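PDB 4ECN: leucine-rich repeat protein from Bacteroides thetaiotaomicron, which is of unknown function but, as an extracellular leucine-rich repeat protein, probably binds other proteins through its curved repeat surface. Local coordinates for residues 700-705 against 731-736. Residues are numbered along the deposited sequence; the frame is centred on the assembly and turned at random.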
loop_
_atom_site.group_PDB
_atom_site.type_symbol
_atom_site.label_atom_id
_atom_site.label_comp_id
_atom_site.label_asym_id
_atom_site.label_seq_id
_atom_site.Cartn_x
_atom_site.Cartn_y
_atom_site.Cartn_z
ATOM N N SER A 700 35.546 -2.992 -3.945
ATOM C CA SER A 700 35.659 -2.699 -5.382
ATOM C C SER A 700 35.264 -1.254 -5.693
ATOM O O SER A 700 35.674 -0.727 -6.724
ATOM C CB SER A 700 34.803 -3.651 -6.199
ATOM O OG SER A 700 33.432 -3.495 -5.897
ATOM N N THR A 701 34.457 -0.618 -4.812
ATOM C CA THR A 701 34.041 0.786 -4.912
ATOM C C THR A 701 34.225 1.419 -3.534
ATOM O O THR A 701 33.683 0.892 -2.554
ATOM C CB THR A 701 32.594 0.918 -5.435
ATOM O OG1 THR A 701 32.436 0.159 -6.631
ATOM C CG2 THR A 701 32.207 2.347 -5.721
ATOM N N ILE A 702 35.006 2.530 -3.445
ATOM C CA ILE A 702 35.220 3.244 -2.176
ATOM C C ILE A 702 34.704 4.652 -2.388
ATOM O O ILE A 702 35.182 5.336 -3.287
ATOM C CB ILE A 702 36.695 3.191 -1.638
ATOM C CG1 ILE A 702 36.811 3.711 -0.204
ATOM C CG2 ILE A 702 37.732 3.868 -2.559
ATOM C CD1 ILE A 702 36.374 2.814 0.795
ATOM N N ILE A 703 33.686 5.073 -1.607
ATOM C CA ILE A 703 33.115 6.410 -1.799
ATOM C C ILE A 703 33.570 7.258 -0.604
ATOM O O ILE A 703 33.097 7.068 0.512
ATOM C CB ILE A 703 31.565 6.400 -2.021
ATOM C CG1 ILE A 703 31.147 5.313 -3.036
ATOM C CG2 ILE A 703 31.073 7.769 -2.483
ATOM C CD1 ILE A 703 29.687 5.122 -3.207
ATOM N N LEU A 704 34.558 8.142 -0.852
ATOM C CA LEU A 704 35.154 9.024 0.159
ATOM C C LEU A 704 34.976 10.508 -0.174
ATOM O O LEU A 704 35.782 11.325 0.287
ATOM C CB LEU A 704 36.649 8.727 0.303
ATOM C CG LEU A 704 37.013 7.445 1.045
ATOM C CD1 LEU A 704 38.432 6.996 0.694
ATOM C CD2 LEU A 704 36.778 7.569 2.548
ATOM N N SER A 705 33.895 10.868 -0.920
ATOM C CA SER A 705 33.648 12.249 -1.299
ATOM C C SER A 705 33.180 13.035 -0.088
ATOM O O SER A 705 32.666 12.450 0.847
ATOM C CB SER A 705 32.643 12.350 -2.449
ATOM O OG SER A 705 31.301 12.061 -2.100
ATOM N N THR A 731 38.249 -0.772 -8.228
ATOM C CA THR A 731 38.036 -0.312 -9.600
ATOM C C THR A 731 37.354 1.074 -9.651
ATOM O O THR A 731 37.490 1.774 -10.664
ATOM C CB THR A 731 37.232 -1.339 -10.388
ATOM O OG1 THR A 731 35.998 -1.604 -9.727
ATOM C CG2 THR A 731 37.976 -2.625 -10.555
ATOM N N THR A 732 36.681 1.497 -8.569
ATOM C CA THR A 732 36.032 2.819 -8.524
ATOM C C THR A 732 36.472 3.593 -7.270
ATOM O O THR A 732 36.457 3.041 -6.162
ATOM C CB THR A 732 34.515 2.670 -8.562
ATOM O OG1 THR A 732 34.116 1.704 -9.559
ATOM C CG2 THR A 732 33.809 3.993 -8.706
ATOM N N ILE A 733 36.881 4.865 -7.444
ATOM C CA ILE A 733 37.310 5.721 -6.324
ATOM C C ILE A 733 36.653 7.120 -6.471
ATOM O O ILE A 733 36.945 7.822 -7.447
ATOM C CB ILE A 733 38.864 5.837 -6.207
ATOM C CG1 ILE A 733 39.580 4.473 -6.227
ATOM C CG2 ILE A 733 39.221 6.595 -4.958
ATOM C CD1 ILE A 733 41.100 4.563 -6.347
ATOM N N ASP A 734 35.791 7.527 -5.506
ATOM C CA ASP A 734 35.163 8.858 -5.518
ATOM C C ASP A 734 35.791 9.715 -4.402
ATOM O O ASP A 734 35.570 9.481 -3.217
ATOM C CB ASP A 734 33.627 8.779 -5.388
ATOM C CG ASP A 734 32.886 10.078 -5.675
ATOM O OD1 ASP A 734 33.553 11.091 -5.988
ATOM O OD2 ASP A 734 31.646 10.092 -5.549
ATOM N N LEU A 735 36.625 10.671 -4.797
ATOM C CA LEU A 735 37.354 11.507 -3.852
ATOM C C LEU A 735 37.026 12.964 -4.038
ATOM O O LEU A 735 37.731 13.799 -3.491
ATOM C CB LEU A 735 38.871 11.272 -3.985
ATOM C CG LEU A 735 39.404 9.996 -3.282
ATOM C CD1 LEU A 735 40.736 9.637 -3.806
ATOM C CD2 LEU A 735 39.497 10.187 -1.778
ATOM N N ARG A 736 35.892 13.275 -4.694
ATOM C CA ARG A 736 35.424 14.656 -4.868
ATOM C C ARG A 736 35.177 15.365 -3.571
ATOM O O ARG A 736 34.795 14.721 -2.599
ATOM C CB ARG A 736 34.113 14.709 -5.633
ATOM C CG ARG A 736 34.158 14.434 -7.104
ATOM C CD ARG A 736 32.747 14.505 -7.593
ATOM N NE ARG A 736 31.909 13.591 -6.813
ATOM C CZ ARG A 736 30.663 13.854 -6.446
ATOM N NH1 ARG A 736 30.088 15.002 -6.797
ATOM N NH2 ARG A 736 29.970 12.962 -5.738
#
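The carbonyl oxygen of S700 is gripped by three donors of T731 and T732. T731 N and T732 N both bond to S700 O, at 3.0 and 3.1 Å, while the hydroxyl OG1 of T731, placed between its own backbone N and carbonyl carbon (chi1 56°), adds a third bond at 3.1 Å. From there the strands 701-703 and 732-734 run parallel, their axes 4.9 Å apart at closest approach. I702 lies between two rungs, its N giving to T732 O and its O accepting from D734 N; L704 N then closes on D734 O at 2.9 Å. These are neighbouring strands of the ten-stranded parallel sheet of a leucine-rich repeat solenoid, where equivalent residues of successive turns stack as ladders. On one face I702 and I733 meet through their CG2 methyls at 3.9 Å, and just past the strands L704 and L735 lie side by side, CD2 of L735 touching CB of L704. The other face carries T701 beside T732, its CG2 against T732 CB at 3.7 Å, with OG1 of T732 turned to N757 of the next strand. Farther along this face the carboxylate of D734 faces the neighbouring strand, its OD2 against CG2 of I703 and CB of S705, CG being anti to the backbone N (chi1 -168°). R736 folds back, and its NE forms a salt bridge, at 3.1 Å, with the syn lone pair of D734 OD1, which lies in the guanidinium plane; NH2 adds a weak hydrogen bond to OD2. An alanine in place of D734 would probably leave the R736 guanidinium without this carboxylate and free to swing, and open a gap beside I703 CG2. L404 of helix 402-409 packs against both T732 and D734.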